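Long-range contact in NADH kinase POS5, mitochondrial (Saccharomyces cerevisiae, PDB 3AFO), which phosphorylates NADH and, with a twofold lower preference, NAD(+) at the expense of ATP, as a key source of the cellular reductant NADPH and an antioxidant factor: residues Q42-T47 with T115-T120. Residues are numbered along the deposited sequence; the frame is centred on the assembly and turned at random.
Sequences QNVYIT and TDLLVT
Strands 43-47 and 117-120 run parallel with a 26° twist, their backbones laced by Tyr45 N to Leu117 O, Val119 N to Tyr45 O (2.8 Å, 172°) and Thr47 N to Val119 O, each N-H meeting its carbonyl nearly along the C=O axis. At the start of this ladder a side chain joins the backbone bonds. The Asp116 carboxylate carbon lies anti to its own carbonyl carbon (chi1 -55°), so OD2 reaches two successive amides: Gln42 N, at 3.0 Å, meets the anti lone pair, whereas Asn43 N, at 2.9 Å from OD2, comes from above the carboxylate plane. Asn43 O accepts from Asp116 N and, more weakly, from Leu117 N, while OD1 of the Asp116 carboxylate takes the amide of Ser20. An alanine in place of Asp116 would remove both bonds from OD2 to the amides of Gln42 and Asn43 and would probably leave the entry to the strand less firmly fixed. On one face of the sheet Val44 CG1 packs 3.6 Å from Val119 CG2. On the other, Tyr45, its ring swung anti to the backbone N, lies alongside Leu118, with CD2 3.7 Å from Leu118 CD1; the same methyl touches CG2 of Thr47, whose side chain crosses that of Leu118 at about a right angle. Thr115 OG1, bonded to Ile111 O, sits 3.4 Å from Tyr45 CB. Helix 53-69 covers Ile46 and Val119, and helix 124-132 packs over Thr47, Leu118 and Thr120 from the other face. Neighbouring parallel strands with helices on both faces form the core of the alpha/beta N-terminal domain of NAD kinases, here with the side chain of Thr120 about 11 Å from bound NADH.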
ATOM      1  N   GLN A  42     -46.361  -7.790  11.096  1.00 32.18           N
ATOM      2  CA  GLN A  42     -47.379  -8.103  10.096  1.00 31.99           C
ATOM      3  C   GLN A  42     -46.981  -7.774   8.651  1.00 30.95           C
ATOM      4  O   GLN A  42     -47.097  -8.636   7.777  1.00 30.97           O
ATOM      5  CB  GLN A  42     -48.702  -7.399  10.425  1.00 32.65           C
ATOM      6  CG  GLN A  42     -49.477  -7.999  11.587  1.00 34.81           C
ATOM      7  CD  GLN A  42     -50.878  -7.416  11.684  1.00 38.02           C
ATOM      8  OE1 GLN A  42     -51.060  -6.243  12.023  1.00 38.48           O
ATOM      9  NE2 GLN A  42     -51.877  -8.233  11.362  1.00 38.91           N
ATOM     10  N   ASN A  43     -46.539  -6.536   8.408  1.00 29.39           N
ATOM     11  CA  ASN A  43     -46.273  -6.046   7.055  1.00 27.79           C
ATOM     12  C   ASN A  43     -44.827  -6.329   6.611  1.00 27.41           C
ATOM     13  O   ASN A  43     -43.886  -5.645   7.037  1.00 27.48           O
ATOM     14  CB  ASN A  43     -46.550  -4.548   6.948  1.00 27.11           C
ATOM     15  CG  ASN A  43     -47.991  -4.168   7.311  1.00 27.57           C
ATOM     16  OD1 ASN A  43     -48.887  -5.021   7.415  1.00 24.36           O
ATOM     17  ND2 ASN A  43     -48.214  -2.869   7.497  1.00 24.53           N
ATOM     18  N   VAL A  44     -44.663  -7.331   5.761  1.00 26.06           N
ATOM     19  CA  VAL A  44     -43.337  -7.749   5.316  1.00 25.54           C
ATOM     20  C   VAL A  44     -43.122  -7.343   3.862  1.00 25.15           C
ATOM     21  O   VAL A  44     -43.777  -7.863   2.960  1.00 25.31           O
ATOM     22  CB  VAL A  44     -43.147  -9.273   5.501  1.00 25.63           C
ATOM     23  CG1 VAL A  44     -41.750  -9.729   5.031  1.00 25.26           C
ATOM     24  CG2 VAL A  44     -43.358  -9.659   6.977  1.00 25.13           C
ATOM     25  N   TYR A  45     -42.207  -6.401   3.646  1.00 24.91           N
ATOM     26  CA  TYR A  45     -41.800  -5.980   2.303  1.00 24.70           C
ATOM     27  C   TYR A  45     -40.633  -6.830   1.780  1.00 24.45           C
ATOM     28  O   TYR A  45     -39.585  -6.937   2.426  1.00 24.54           O
ATOM     29  CB  TYR A  45     -41.434  -4.497   2.304  1.00 24.98           C
ATOM     30  CG  TYR A  45     -40.895  -3.937   1.006  1.00 25.81           C
ATOM     31  CD1 TYR A  45     -41.500  -4.230  -0.214  1.00 26.69           C
ATOM     32  CD2 TYR A  45     -39.802  -3.070   1.007  1.00 27.25           C
ATOM     33  CE1 TYR A  45     -41.015  -3.701  -1.401  1.00 28.83           C
ATOM     34  CE2 TYR A  45     -39.311  -2.526  -0.178  1.00 28.42           C
ATOM     35  CZ  TYR A  45     -39.922  -2.848  -1.376  1.00 30.25           C
ATOM     36  OH  TYR A  45     -39.450  -2.321  -2.557  1.00 31.04           O
ATOM     37  N   ILE A  46     -40.826  -7.427   0.605  1.00 24.18           N
ATOM     38  CA  ILE A  46     -39.832  -8.338   0.044  1.00 23.86           C
ATOM     39  C   ILE A  46     -39.321  -7.815  -1.285  1.00 23.59           C
ATOM     40  O   ILE A  46     -40.109  -7.492  -2.184  1.00 23.59           O
ATOM     41  CB  ILE A  46     -40.388  -9.779  -0.150  1.00 24.00           C
ATOM     42  CG1 ILE A  46     -41.125 -10.252   1.101  1.00 23.95           C
ATOM     43  CG2 ILE A  46     -39.251 -10.757  -0.495  1.00 23.25           C
ATOM     44  CD1 ILE A  46     -42.023 -11.436   0.856  1.00 25.54           C
ATOM     45  N   THR A  47     -37.997  -7.720  -1.398  0.50 23.58           N
ATOM     46  CA  THR A  47     -37.349  -7.299  -2.634  0.50 23.37           C
ATOM     47  C   THR A  47     -36.390  -8.387  -3.093  0.50 23.60           C
ATOM     48  O   THR A  47     -35.907  -9.179  -2.282  0.50 23.17           O
ATOM     49  CB  THR A  47     -36.557  -5.986  -2.447  0.50 23.46           C
ATOM     50  OG1 THR A  47     -35.406  -6.229  -1.630  0.50 22.79           O
ATOM     51  CG2 THR A  47     -37.414  -4.945  -1.783  0.50 23.24           C
ATOM     52  N   THR A 115     -44.177  -0.627   5.928  1.00 28.53           N
ATOM     53  CA  THR A 115     -43.256  -1.745   6.145  1.00 26.25           C
ATOM     54  C   THR A 115     -42.806  -1.929   7.603  1.00 25.68           C
ATOM     55  O   THR A 115     -42.229  -1.022   8.196  1.00 25.82           O
ATOM     56  CB  THR A 115     -42.022  -1.600   5.214  1.00 26.32           C
ATOM     57  OG1 THR A 115     -42.447  -1.631   3.843  1.00 24.94           O
ATOM     58  CG2 THR A 115     -41.036  -2.723   5.457  1.00 25.79           C
ATOM     59  N   ASP A 116     -43.057  -3.103   8.175  1.00 24.96           N
ATOM     60  CA  ASP A 116     -42.502  -3.468   9.484  1.00 25.12           C
ATOM     61  C   ASP A 116     -41.100  -4.074   9.336  1.00 24.93           C
ATOM     62  O   ASP A 116     -40.250  -3.945  10.224  1.00 24.13           O
ATOM     63  CB  ASP A 116     -43.382  -4.498  10.213  1.00 25.61           C
ATOM     64  CG  ASP A 116     -44.849  -4.054  10.370  1.00 28.04           C
ATOM     65  OD1 ASP A 116     -45.154  -2.845  10.197  1.00 28.27           O
ATOM     66  OD2 ASP A 116     -45.686  -4.942  10.675  1.00 29.12           O
ATOM     67  N   LEU A 117     -40.884  -4.769   8.217  1.00 24.61           N
ATOM     68  CA  LEU A 117     -39.673  -5.543   8.006  1.00 24.00           C
ATOM     69  C   LEU A 117     -39.336  -5.592   6.524  1.00 24.13           C
ATOM     70  O   LEU A 117     -40.204  -5.868   5.691  1.00 24.10           O
ATOM     71  CB  LEU A 117     -39.848  -6.968   8.548  1.00 24.04           C
ATOM     72  CG  LEU A 117     -38.700  -7.975   8.395  1.00 23.13           C
ATOM     73  CD1 LEU A 117     -37.639  -7.745   9.448  1.00 21.17           C
ATOM     74  CD2 LEU A 117     -39.219  -9.410   8.477  1.00 21.05           C
ATOM     75  N   LEU A 118     -38.075  -5.303   6.212  1.00 23.69           N
ATOM     76  CA  LEU A 118     -37.536  -5.448   4.871  1.00 23.30           C
ATOM     77  C   LEU A 118     -36.830  -6.800   4.764  1.00 22.99           C
ATOM     78  O   LEU A 118     -35.945  -7.098   5.559  1.00 22.83           O
ATOM     79  CB  LEU A 118     -36.570  -4.290   4.535  1.00 23.50           C
ATOM     80  CG  LEU A 118     -35.695  -4.413   3.268  1.00 23.62           C
ATOM     81  CD1 LEU A 118     -36.534  -4.474   1.990  1.00 23.54           C
ATOM     82  CD2 LEU A 118     -34.644  -3.291   3.173  1.00 23.85           C
ATOM     83  N   VAL A 119     -37.247  -7.612   3.787  1.00 22.54           N
ATOM     84  CA  VAL A 119     -36.607  -8.888   3.494  1.00 22.12           C
ATOM     85  C   VAL A 119     -36.002  -8.801   2.089  1.00 21.89           C
ATOM     86  O   VAL A 119     -36.701  -8.502   1.130  1.00 22.34           O
ATOM     87  CB  VAL A 119     -37.605 -10.077   3.560  1.00 22.51           C
ATOM     88  CG1 VAL A 119     -36.938 -11.362   3.074  1.00 22.96           C
ATOM     89  CG2 VAL A 119     -38.145 -10.278   5.001  1.00 22.35           C
ATOM     90  N   THR A 120     -34.698  -9.050   1.983  1.00 21.40           N
ATOM     91  CA  THR A 120     -34.003  -9.000   0.696  1.00 21.19           C
ATOM     92  C   THR A 120     -33.581 -10.402   0.225  1.00 21.00           C
ATOM     93  O   THR A 120     -33.122 -11.229   1.011  1.00 21.09           O
ATOM     94  CB  THR A 120     -32.766  -8.059   0.744  1.00 21.47           C
ATOM     95  OG1 THR A 120     -31.868  -8.539   1.736  1.00 21.64           O
ATOM     96  CG2 THR A 120     -33.183  -6.625   1.108  1.00 20.19           C
TER